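Local coordinates for protein lyase/mutase (PDB 4LSB) that is a putative lyase or mutase of the phosphoenolpyruvate phosphomutase family, built on a TIM-barrel fold and holding a magnesium ion, at residues 115-127 and 155-167. Numbering follows the deposited sequence.
Sequences AEAGAVGGSIEDA and LPFPFTLTARCEN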
ATOM      1  N   ALA B 115     -22.307   5.645   5.764  1.00 16.64           N
ATOM      2  CA  ALA B 115     -22.330   6.488   6.953  1.00 17.29           C
ATOM      3  C   ALA B 115     -22.061   5.665   8.204  1.00 19.51           C
ATOM      4  O   ALA B 115     -21.284   6.070   9.075  1.00 19.05           O
ATOM      5  CB  ALA B 115     -23.659   7.249   7.066  1.00 17.84           C
ATOM      6  N   GLU B 116     -22.661   4.472   8.267  1.00 21.49           N
ATOM      7  CA  GLU B 116     -22.490   3.606   9.406  1.00 22.61           C
ATOM      8  C   GLU B 116     -21.003   3.259   9.534  1.00 21.17           C
ATOM      9  O   GLU B 116     -20.474   3.220  10.641  1.00 19.21           O
ATOM     10  CB  GLU B 116     -23.387   2.386   9.220  1.00 27.30           C
ATOM     11  CG  GLU B 116     -23.549   1.455  10.389  1.00 33.96           C
ATOM     12  CD  GLU B 116     -24.598   0.370  10.063  1.00 38.17           C
ATOM     13  OE1 GLU B 116     -25.770   0.518  10.519  1.00 43.81           O
ATOM     14  OE2 GLU B 116     -24.283  -0.597   9.307  1.00 45.07           O
ATOM     15  N   ALA B 117     -20.311   3.084   8.401  1.00 19.02           N
ATOM     16  CA  ALA B 117     -18.863   2.834   8.399  1.00 18.65           C
ATOM     17  C   ALA B 117     -18.008   4.019   8.762  1.00 18.80           C
ATOM     18  O   ALA B 117     -16.789   3.876   8.943  1.00 19.12           O
ATOM     19  CB  ALA B 117     -18.421   2.278   7.049  1.00 19.08           C
ATOM     20  N   GLY B 118     -18.614   5.205   8.869  1.00 18.01           N
ATOM     21  CA  GLY B 118     -17.964   6.368   9.377  1.00 17.41           C
ATOM     22  C   GLY B 118     -17.716   7.501   8.406  1.00 16.05           C
ATOM     23  O   GLY B 118     -17.197   8.557   8.776  1.00 15.10           O
ATOM     24  N   ALA B 119     -18.101   7.302   7.157  1.00 15.09           N
ATOM     25  CA  ALA B 119     -17.970   8.357   6.164  1.00 15.19           C
ATOM     26  C   ALA B 119     -18.936   9.515   6.451  1.00 15.71           C
ATOM     27  O   ALA B 119     -20.052   9.325   6.920  1.00 15.53           O
ATOM     28  CB  ALA B 119     -18.176   7.802   4.765  1.00 14.98           C
ATOM     29  N   VAL B 120     -18.490  10.720   6.127  1.00 15.41           N
ATOM     30  CA  VAL B 120     -19.352  11.877   6.236  1.00 14.97           C
ATOM     31  C   VAL B 120     -19.709  12.440   4.882  1.00 14.16           C
ATOM     32  O   VAL B 120     -20.347  13.476   4.755  1.00 14.08           O
ATOM     33  CB  VAL B 120     -18.757  12.952   7.112  1.00 15.27           C
ATOM     34  CG1 VAL B 120     -18.728  12.521   8.556  1.00 15.74           C
ATOM     35  CG2 VAL B 120     -17.366  13.352   6.639  1.00 15.58           C
ATOM     36  N   GLY B 121     -19.271  11.781   3.838  1.00 13.89           N
ATOM     37  CA  GLY B 121     -19.685  12.116   2.512  1.00 13.64           C
ATOM     38  C   GLY B 121     -19.412  10.947   1.589  1.00 13.98           C
ATOM     39  O   GLY B 121     -18.728   9.969   1.939  1.00 13.43           O
ATOM     40  N   GLY B 122     -19.927  11.044   0.400  1.00 15.26           N
ATOM     41  CA  GLY B 122     -19.594  10.041  -0.638  1.00 15.73           C
ATOM     42  C   GLY B 122     -20.163  10.370  -1.995  1.00 16.01           C
ATOM     43  O   GLY B 122     -21.011  11.241  -2.095  1.00 18.10           O
ATOM     44  N   SER B 123     -19.693   9.637  -3.019  1.00 15.97           N
ATOM     45  CA  SER B 123     -20.046   9.821  -4.418  1.00 16.04           C
ATOM     46  C   SER B 123     -20.872   8.677  -4.998  1.00 16.18           C
ATOM     47  O   SER B 123     -20.564   7.498  -4.785  1.00 16.26           O
ATOM     48  CB  SER B 123     -18.787   9.969  -5.306  1.00 15.81           C
ATOM     49  OG  SER B 123     -17.897   8.841  -5.292  1.00 16.86           O
ATOM     50  N   ILE B 124     -21.865   9.041  -5.781  1.00 17.17           N
ATOM     51  CA  ILE B 124     -22.675   8.088  -6.542  1.00 18.66           C
ATOM     52  C   ILE B 124     -22.582   8.480  -7.991  1.00 19.50           C
ATOM     53  O   ILE B 124     -22.967   9.583  -8.370  1.00 18.82           O
ATOM     54  CB  ILE B 124     -24.153   8.068  -6.101  1.00 18.63           C
ATOM     55  CG1 ILE B 124     -24.293   7.613  -4.649  1.00 18.44           C
ATOM     56  CG2 ILE B 124     -24.978   7.119  -6.956  1.00 19.19           C
ATOM     57  CD1 ILE B 124     -23.840   6.179  -4.331  1.00 19.34           C
ATOM     58  N   GLU B 125     -22.090   7.554  -8.798  1.00 21.95           N
ATOM     59  CA  GLU B 125     -21.928   7.827 -10.208  1.00 23.78           C
ATOM     60  C   GLU B 125     -23.013   7.228 -11.074  1.00 25.23           C
ATOM     61  O   GLU B 125     -23.731   6.302 -10.650  1.00 26.08           O
ATOM     62  CB  GLU B 125     -20.553   7.386 -10.679  1.00 26.99           C
ATOM     63  CG  GLU B 125     -20.308   5.909 -10.625  1.00 29.05           C
ATOM     64  CD  GLU B 125     -18.825   5.539 -10.568  1.00 31.87           C
ATOM     65  OE1 GLU B 125     -17.996   6.158  -9.848  1.00 28.74           O
ATOM     66  OE2 GLU B 125     -18.508   4.549 -11.235  1.00 31.73           O
ATOM     67  N   ASP B 126     -23.134   7.745 -12.290  1.00 23.62           N
ATOM     68  CA  ASP B 126     -24.172   7.266 -13.260  1.00 23.39           C
ATOM     69  C   ASP B 126     -23.653   6.309 -14.346  1.00 24.70           C
ATOM     70  O   ASP B 126     -24.179   6.260 -15.441  1.00 23.44           O
ATOM     71  CB  ASP B 126     -24.903   8.476 -13.875  1.00 23.62           C
ATOM     72  CG  ASP B 126     -23.948   9.450 -14.606  1.00 21.96           C
ATOM     73  OD1 ASP B 126     -22.797   9.056 -14.760  1.00 22.70           O
ATOM     74  OD2 ASP B 126     -24.365  10.546 -15.014  1.00 20.32           O
ATOM     75  N   ALA B 127     -22.595   5.574 -14.046  1.00 26.43           N
ATOM     76  CA  ALA B 127     -22.087   4.545 -14.924  1.00 27.45           C
ATOM     77  C   ALA B 127     -22.739   3.240 -14.526  1.00 27.65           C
ATOM     78  O   ALA B 127     -22.718   2.850 -13.364  1.00 24.72           O
ATOM     79  CB  ALA B 127     -20.576   4.416 -14.840  1.00 28.22           C
ATOM     80  N   LEU B 155     -29.804  11.234   7.972  1.00 21.27           N
ATOM     81  CA  LEU B 155     -28.763  10.993   8.934  1.00 20.46           C
ATOM     82  C   LEU B 155     -28.754  12.142   9.918  1.00 21.15           C
ATOM     83  O   LEU B 155     -29.202  13.240   9.563  1.00 20.36           O
ATOM     84  CB  LEU B 155     -27.382  10.930   8.242  1.00 19.18           C
ATOM     85  CG  LEU B 155     -27.177   9.775   7.242  1.00 18.54           C
ATOM     86  CD1 LEU B 155     -25.907   9.984   6.452  1.00 18.77           C
ATOM     87  CD2 LEU B 155     -27.188   8.409   7.916  1.00 20.71           C
ATOM     88  N   PRO B 156     -28.208  11.911  11.111  1.00 21.36           N
ATOM     89  CA  PRO B 156     -28.248  12.963  12.163  1.00 23.86           C
ATOM     90  C   PRO B 156     -27.068  13.969  12.108  1.00 23.53           C
ATOM     91  O   PRO B 156     -26.761  14.642  13.098  1.00 25.80           O
ATOM     92  CB  PRO B 156     -28.196  12.151  13.456  1.00 23.18           C
ATOM     93  CG  PRO B 156     -27.417  10.940  13.106  1.00 23.07           C
ATOM     94  CD  PRO B 156     -27.779  10.615  11.663  1.00 21.76           C
ATOM     95  N   PHE B 157     -26.429  14.051  10.959  1.00 22.85           N
ATOM     96  CA  PHE B 157     -25.333  15.002  10.712  1.00 22.78           C
ATOM     97  C   PHE B 157     -25.347  15.271   9.231  1.00 22.53           C
ATOM     98  O   PHE B 157     -25.988  14.536   8.480  1.00 20.05           O
ATOM     99  CB  PHE B 157     -23.979  14.428  11.130  1.00 23.47           C
ATOM    100  CG  PHE B 157     -23.711  13.068  10.586  1.00 23.96           C
ATOM    101  CD1 PHE B 157     -23.262  12.886   9.278  1.00 25.50           C
ATOM    102  CD2 PHE B 157     -23.924  11.958  11.375  1.00 25.60           C
ATOM    103  CE1 PHE B 157     -23.026  11.616   8.781  1.00 26.43           C
ATOM    104  CE2 PHE B 157     -23.690  10.703  10.883  1.00 25.82           C
ATOM    105  CZ  PHE B 157     -23.251  10.525   9.584  1.00 25.32           C
ATOM    106  N   PRO B 158     -24.675  16.356   8.793  1.00 21.90           N
ATOM    107  CA  PRO B 158     -24.742  16.675   7.386  1.00 21.67           C
ATOM    108  C   PRO B 158     -23.844  15.739   6.556  1.00 21.43           C
ATOM    109  O   PRO B 158     -22.625  15.689   6.742  1.00 25.55           O
ATOM    110  CB  PRO B 158     -24.232  18.120   7.304  1.00 23.07           C
ATOM    111  CG  PRO B 158     -23.641  18.444   8.625  1.00 23.89           C
ATOM    112  CD  PRO B 158     -24.115  17.430   9.625  1.00 23.20           C
ATOM    113  N   PHE B 159     -24.442  14.997   5.658  1.00 18.74           N
ATOM    114  CA  PHE B 159     -23.688  14.074   4.797  1.00 17.70           C
ATOM    115  C   PHE B 159     -23.519  14.768   3.458  1.00 16.41           C
ATOM    116  O   PHE B 159     -24.515  15.242   2.871  1.00 15.89           O
ATOM    117  CB  PHE B 159     -24.414  12.745   4.654  1.00 17.18           C
ATOM    118  CG  PHE B 159     -23.682  11.714   3.804  1.00 15.90           C
ATOM    119  CD1 PHE B 159     -23.758  11.740   2.420  1.00 16.47           C
ATOM    120  CD2 PHE B 159     -22.954  10.707   4.409  1.00 15.52           C
ATOM    121  CE1 PHE B 159     -23.105  10.799   1.674  1.00 16.06           C
ATOM    122  CE2 PHE B 159     -22.291   9.781   3.667  1.00 16.31           C
ATOM    123  CZ  PHE B 159     -22.364   9.826   2.284  1.00 16.27           C
ATOM    124  N   THR B 160     -22.275  14.914   3.020  1.00 15.22           N
ATOM    125  CA  THR B 160     -21.977  15.640   1.788  1.00 15.31           C
ATOM    126  C   THR B 160     -21.969  14.685   0.617  1.00 14.19           C
ATOM    127  O   THR B 160     -21.027  13.886   0.458  1.00 13.73           O
ATOM    128  CB  THR B 160     -20.640  16.373   1.850  1.00 15.42           C
ATOM    129  OG1 THR B 160     -20.712  17.342   2.889  1.00 15.29           O
ATOM    130  CG2 THR B 160     -20.344  17.053   0.519  1.00 15.35           C
ATOM    131  N   LEU B 161     -23.085  14.715  -0.142  1.00 15.42           N
ATOM    132  CA  LEU B 161     -23.285  13.861  -1.298  1.00 15.67           C
ATOM    133  C   LEU B 161     -22.708  14.460  -2.579  1.00 15.62           C
ATOM    134  O   LEU B 161     -23.105  15.528  -3.007  1.00 15.44           O
ATOM    135  CB  LEU B 161     -24.743  13.469  -1.543  1.00 16.51           C
ATOM    136  CG  LEU B 161     -24.967  12.551  -2.763  1.00 17.22           C
ATOM    137  CD1 LEU B 161     -24.529  11.120  -2.539  1.00 16.91           C
ATOM    138  CD2 LEU B 161     -26.430  12.538  -3.205  1.00 19.41           C
ATOM    139  N   THR B 162     -21.770  13.723  -3.170  1.00 15.19           N
ATOM    140  CA  THR B 162     -21.222  14.078  -4.483  1.00 15.62           C
ATOM    141  C   THR B 162     -21.935  13.234  -5.545  1.00 16.67           C
ATOM    142  O   THR B 162     -21.919  12.012  -5.480  1.00 15.81           O
ATOM    143  CB  THR B 162     -19.703  13.863  -4.540  1.00 15.83           C
ATOM    144  OG1 THR B 162     -19.045  14.640  -3.553  1.00 14.98           O
ATOM    145  CG2 THR B 162     -19.159  14.272  -5.897  1.00 16.10           C
ATOM    146  N   ALA B 163     -22.561  13.897  -6.524  1.00 17.54           N
ATOM    147  CA  ALA B 163     -23.167  13.234  -7.635  1.00 17.74           C
ATOM    148  C   ALA B 163     -22.194  13.316  -8.815  1.00 19.01           C
ATOM    149  O   ALA B 163     -21.703  14.412  -9.145  1.00 19.30           O
ATOM    150  CB  ALA B 163     -24.490  13.906  -7.995  1.00 18.47           C
ATOM    151  N   ARG B 164     -21.843  12.147  -9.346  1.00 19.24           N
ATOM    152  CA  ARG B 164     -20.936  12.013 -10.498  1.00 19.15           C
ATOM    153  C   ARG B 164     -21.646  11.733 -11.822  1.00 21.10           C
ATOM    154  O   ARG B 164     -22.552  10.890 -11.935  1.00 20.88           O
ATOM    155  CB  ARG B 164     -19.913  10.901 -10.239  1.00 19.65           C
ATOM    156  CG  ARG B 164     -18.735  11.339  -9.375  1.00 19.11           C
ATOM    157  CD  ARG B 164     -17.768  10.241  -8.979  1.00 19.96           C
ATOM    158  NE  ARG B 164     -17.172   9.592 -10.139  1.00 20.57           N
ATOM    159  CZ  ARG B 164     -16.089   8.845 -10.098  1.00 21.23           C
ATOM    160  NH1 ARG B 164     -15.416   8.653  -8.977  1.00 21.88           N
ATOM    161  NH2 ARG B 164     -15.664   8.287 -11.202  1.00 21.75           N
ATOM    162  N   CYS B 165     -21.208  12.441 -12.841  1.00 20.53           N
ATOM    163  CA  CYS B 165     -21.604  12.159 -14.222  1.00 22.17           C
ATOM    164  C   CYS B 165     -20.380  11.642 -14.978  1.00 23.00           C
ATOM    165  O   CYS B 165     -19.338  12.330 -15.080  1.00 20.92           O
ATOM    166  CB  CYS B 165     -22.203  13.372 -14.914  1.00 22.88           C
ATOM    167  SG  CYS B 165     -22.492  13.027 -16.665  1.00 25.17           S
ATOM    168  N   GLU B 166     -20.501  10.424 -15.495  1.00 22.79           N
ATOM    169  CA  GLU B 166     -19.349   9.708 -15.988  1.00 23.97           C
ATOM    170  C   GLU B 166     -19.170   9.790 -17.506  1.00 23.83           C
ATOM    171  O   GLU B 166     -18.338   9.091 -18.060  1.00 23.89           O
ATOM    172  CB  GLU B 166     -19.421   8.251 -15.545  1.00 24.34           C
ATOM    173  CG  GLU B 166     -19.530   8.086 -14.058  1.00 25.02           C
ATOM    174  CD  GLU B 166     -18.289   8.553 -13.318  1.00 25.92           C
ATOM    175  OE1 GLU B 166     -17.237   7.894 -13.466  1.00 29.02           O
ATOM    176  OE2 GLU B 166     -18.353   9.562 -12.579  1.00 25.08           O
ATOM    177  N   ASN B 167     -19.959  10.642 -18.137  1.00 24.04           N
ATOM    178  CA  ASN B 167     -19.981  10.803 -19.589  1.00 26.80           C
ATOM    179  C   ASN B 167     -18.627  10.789 -20.252  1.00 27.48           C
ATOM    180  O   ASN B 167     -18.410  10.026 -21.216  1.00 28.06           O
ATOM    181  CB  ASN B 167     -20.675  12.090 -19.960  1.00 26.18           C
ATOM    182  CG  ASN B 167     -22.167  11.928 -20.141  1.00 25.31           C
ATOM    183  OD1 ASN B 167     -22.688  10.819 -20.173  1.00 25.46           O
ATOM    184  ND2 ASN B 167     -22.855  13.036 -20.261  1.00 24.08           N
TER
HETATM  185  O   HOH W   1     -15.485   9.704  -6.117  1.00 17.72           O
HETATM  186  O   HOH W   2     -24.885   9.835 -10.490  1.00 23.26           O
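Five backbone hydrogen bonds zip strand 121-125 to strand 160-164 in parallel register, alternating from one strand to the other: T160 N to V120 O, G122 N to T160 O, T162 N to G122 O, I124 N to T162 O and R164 N to I124 O. The T162 N to G122 O bond is the shortest, at 2.8 Å. Past R164 the pairing slackens into a weak bond from D126 N, while a water donates to both I124 O and R164 O.

Charged groups gather at the C-terminal ends. R164 grips E166 side-on, its NE 2.7 Å from OE2 of E166 and its NH2 bonded to OE1. E125 lies alongside the arginine, and its OE1 sits 3.3 Å above the centre of the guanidinium, a purely electrostatic pairing with no N-H aimed at it. The carboxylates of E125 and E166 stack almost parallel (3° between planes), and the shared arginine probably offsets their repulsion. Another water joins R164 NH1 to S123 OG. D126, whose CG is tucked between its backbone N and carbonyl carbon (chi1 59°), offers the syn lone pair of OD1 to E166 N at 2.8 Å; Y185 binds its OD2.

Apolar packing closes the N-terminal ends. The F159 ring lies against the glycine backbone, with G121 CA 3.6 Å from its centroid in a CH-pi contact. A115 CB meets L155 CD1 at 3.6 Å and approaches the F157 ring at its edge.

The strands are neighbours in the barrel, linked by helix 138-153 in a beta-alpha-beta unit. Strand 92-95 flanks 121-125 and strand 192-194 flanks 160-164; helix 175-187 packs on A163 and C165, helix 14-25 covers V120 and F157, and the side chain of E125 lies about 4 Å from the bound magnesium ion.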